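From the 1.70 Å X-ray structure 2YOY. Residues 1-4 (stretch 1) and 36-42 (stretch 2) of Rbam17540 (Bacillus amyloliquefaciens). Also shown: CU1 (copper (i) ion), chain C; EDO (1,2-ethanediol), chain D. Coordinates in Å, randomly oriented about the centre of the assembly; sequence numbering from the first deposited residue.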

ATOM      1  N   HIS A   1      13.299  -2.170   0.260  1.00  9.75           N
ATOM      2  CA  HIS A   1      12.426  -2.155   1.451  1.00 11.19           C
ATOM      3  C   HIS A   1      12.062  -0.747   1.836  1.00 12.18           C
ATOM      4  O   HIS A   1      12.916   0.151   1.950  1.00 11.86           O
ATOM      5  CB  HIS A   1      13.074  -2.861   2.624  1.00  9.09           C
ATOM      6  CG  HIS A   1      13.121  -4.367   2.458  1.00 11.68           C
ATOM      7  ND1 HIS A   1      13.815  -4.982   1.438  1.00 13.33           N
ATOM      8  CD2 HIS A   1      12.589  -5.368   3.201  1.00 13.53           C
ATOM      9  CE1 HIS A   1      13.663  -6.294   1.525  1.00 16.55           C
ATOM     10  NE2 HIS A   1      12.934  -6.552   2.596  1.00 13.66           N
ATOM     11  N   GLY A   2      10.767  -0.545   2.015  1.00  9.66           N
ATOM     12  CA  GLY A   2      10.269   0.766   2.354  1.00 10.35           C
ATOM     13  C   GLY A   2       8.774   0.739   2.414  1.00 12.36           C
ATOM     14  O   GLY A   2       8.180  -0.257   2.085  1.00  9.63           O
ATOM     15  N   TYR A   3       8.198   1.822   2.901  1.00  9.06           N
ATOM     16  CA  TYR A   3       6.759   1.978   3.017  1.00 10.23           C
ATOM     17  C   TYR A   3       6.311   3.413   2.808  1.00 11.70           C
ATOM     18  O   TYR A   3       7.091   4.379   2.929  1.00  9.83           O
ATOM     19  CB  TYR A   3       6.271   1.476   4.372  1.00  7.47           C
ATOM     20  CG  TYR A   3       6.989   2.092   5.579  1.00  7.98           C
ATOM     21  CD1 TYR A   3       6.566   3.280   6.121  1.00 14.32           C
ATOM     22  CD2 TYR A   3       8.052   1.435   6.192  1.00  9.05           C
ATOM     23  CE1 TYR A   3       7.248   3.866   7.193  1.00  8.94           C
ATOM     24  CE2 TYR A   3       8.708   1.995   7.286  1.00 16.12           C
ATOM     25  CZ  TYR A   3       8.270   3.183   7.779  1.00 13.89           C
ATOM     26  OH  TYR A   3       8.896   3.776   8.880  1.00 17.72           O
ATOM     27  N   ILE A   4       5.032   3.575   2.557  1.00 10.20           N
ATOM     28  CA  ILE A   4       4.461   4.931   2.447  1.00  9.12           C
ATOM     29  C   ILE A   4       4.173   5.459   3.867  1.00 10.22           C
ATOM     30  O   ILE A   4       3.438   4.872   4.622  1.00 10.86           O
ATOM     31  CB  ILE A   4       3.196   4.922   1.547  1.00  9.83           C
ATOM     32  CG1 ILE A   4       3.551   4.451   0.131  1.00  9.95           C
ATOM     33  CG2 ILE A   4       2.541   6.291   1.548  1.00 10.00           C
ATOM     34  CD1 ILE A   4       2.348   4.225  -0.785  1.00  8.12           C
ATOM     35  N   ASN A  36       7.850  -5.037  10.836  1.00 12.26           N
ATOM     36  CA  ASN A  36       8.560  -4.859   9.583  1.00 10.17           C
ATOM     37  C   ASN A  36       7.646  -4.274   8.522  1.00 11.78           C
ATOM     38  O   ASN A  36       7.379  -4.901   7.473  1.00 11.63           O
ATOM     39  CB  ASN A  36       9.102  -6.212   9.101  1.00 16.63           C
ATOM     40  CG  ASN A  36      10.189  -6.763  10.024  1.00 13.77           C
ATOM     41  OD1 ASN A  36      11.215  -6.088  10.258  1.00 25.43           O
ATOM     42  ND2 ASN A  36       9.982  -7.953  10.533  1.00 21.81           N
ATOM     43  N   PRO A  37       7.184  -3.047   8.761  1.00 10.66           N
ATOM     44  CA  PRO A  37       6.276  -2.410   7.776  1.00  8.94           C
ATOM     45  C   PRO A  37       6.913  -2.171   6.400  1.00  4.47           C
ATOM     46  O   PRO A  37       6.198  -1.961   5.403  1.00 10.20           O
ATOM     47  CB  PRO A  37       5.882  -1.099   8.465  1.00 10.96           C
ATOM     48  CG  PRO A  37       7.054  -0.811   9.395  1.00 16.80           C
ATOM     49  CD  PRO A  37       7.468  -2.158   9.908  1.00 14.73           C
ATOM     50  N   GLN A  38       8.245  -2.165   6.347  1.00  9.36           N
ATOM     51  CA  GLN A  38       9.010  -2.033   5.099  1.00  9.58           C
ATOM     52  C   GLN A  38       9.068  -3.264   4.211  1.00  9.93           C
ATOM     53  O   GLN A  38       9.661  -3.206   3.140  1.00 10.63           O
ATOM     54  CB  GLN A  38      10.477  -1.598   5.429  1.00 11.72           C
ATOM     55  CG  GLN A  38      11.355  -2.684   6.074  1.00 10.48           C
ATOM     56  CD  GLN A  38      11.259  -2.735   7.598  1.00 16.09           C
ATOM     57  OE1 GLN A  38      10.327  -2.198   8.200  1.00 13.24           O
ATOM     58  NE2 GLN A  38      12.242  -3.395   8.236  1.00 23.09           N
ATOM     59  N   SER A  39       8.443  -4.367   4.633  1.00  9.50           N
ATOM     60  CA  SER A  39       8.667  -5.657   3.977  1.00  8.56           C
ATOM     61  C   SER A  39       7.452  -6.210   3.272  1.00  7.44           C
ATOM     62  O   SER A  39       7.378  -7.399   3.144  1.00 11.09           O
ATOM     63  CB  SER A  39       9.216  -6.676   4.994  1.00 12.78           C
ATOM     64  OG  SER A  39      10.364  -6.135   5.635  1.00 14.09           O
ATOM     65  N   VAL A  40       6.543  -5.358   2.769  1.00  9.50           N
ATOM     66  CA  VAL A  40       5.357  -5.887   2.014  1.00  7.93           C
ATOM     67  C   VAL A  40       5.729  -6.092   0.517  1.00  3.69           C
ATOM     68  O   VAL A  40       5.340  -5.342  -0.409  1.00  8.40           O
ATOM     69  CB  VAL A  40       4.117  -5.016   2.220  1.00  2.70           C
ATOM     70  CG1 VAL A  40       2.863  -5.775   1.741  1.00  6.06           C
ATOM     71  CG2 VAL A  40       3.916  -4.643   3.652  1.00  9.94           C
ATOM     72  N   GLU A  41       6.545  -7.113   0.323  1.00  5.12           N
ATOM     73  CA  GLU A  41       7.271  -7.361  -0.927  1.00 10.60           C
ATOM     74  C   GLU A  41       6.754  -8.570  -1.668  1.00 14.43           C
ATOM     75  O   GLU A  41       6.692  -9.661  -1.117  1.00 11.90           O
ATOM     76  CB  GLU A  41       8.731  -7.605  -0.591  1.00 11.31           C
ATOM     77  CG  GLU A  41       9.639  -7.746  -1.794  1.00 10.94           C
ATOM     78  CD  GLU A  41      11.093  -7.949  -1.416  1.00 19.98           C
ATOM     79  OE1 GLU A  41      11.387  -8.139  -0.212  1.00 17.56           O
ATOM     80  OE2 GLU A  41      11.933  -7.923  -2.346  1.00 18.40           O
ATOM     81  N   GLY A  42       6.399  -8.382  -2.935  1.00 12.01           N
ATOM     82  CA  GLY A  42       5.905  -9.480  -3.760  1.00 14.24           C
ATOM     83  C   GLY A  42       6.426  -9.351  -5.173  1.00 12.45           C
ATOM     84  O   GLY A  42       7.254  -8.472  -5.476  1.00 13.11           O
TER
HETATM   85 CU   CU1 C 300      14.513  -3.987  -0.064  1.00 14.56          CU
HETATM   86  C1  EDO D1206      14.361  -5.947  -3.297  1.00 24.05           C
HETATM   87  O1  EDO D1206      14.077  -6.722  -4.470  1.00 25.17           O
HETATM   88  C2  EDO D1206      15.126  -6.730  -2.230  1.00 26.64           C
HETATM   89  O2  EDO D1206      14.463  -7.939  -1.852  1.00 24.94           O
HETATM   90  O   HOH W   1       6.368  -2.242   2.618  1.00 11.62           O

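The N-terminal strand meets the loop and the first residue of the strand that begins at E41 in a small contact, 317 Å² summed over both sides, in which H1, Q38 and Y3 cover the most surface. The backbones come closest at G2 and Q38, whose CA atoms lie 4.1 Å apart. Here G2 N donates a weak hydrogen bond to Q38 O (3.1 Å), bent to 135° at the hydrogen. In return, Q38 CA lies 3.6 Å from G2 O in a CA-H...O contact. The pairing is made by backbone atoms, and G2 has no side chain to take part. Water 1 adds a second link: it donates to G2 O and to P37 O, at 2.7 and 2.8 Å from its oxygen, and accepts from V40 N at 3.1 Å.

H1 is tied down by metal as well as by packing. Its amino group and its ring chelate the copper(I) ion, with H1 N 2.2 Å and H1 ND1 1.9 Å from CU, an arrangement available only to a histidine at the chain terminus. The ring reaches along stretch 2, from S39 to E41 at the start of the strand: S39 OG sits near the ring plane at its edge, 3.4 Å from H1 CD2, while E41 OE1 approaches H1 CE1, also at 3.4 Å. These polarised ring carbons are reasonable neighbours for oxygen.

Q38 packs through the base of its side chain, its CG 3.9 Å from H1 CB, while its end leads away. Its CB also lies 4.0 Å from Y3 CD2. Glutamine suits this place because its aliphatic CB and CG can pack on H1 and Y3 while its polar amide stays out of the contact. Y3, with chi1 in the p well, directs its CA-to-CB bond toward the loop; its ring carbon CE2 meets P37 CG at 3.9 Å, an apolar pairing of two rings. Proline offers a compact hydrocarbon surface to the tyrosine.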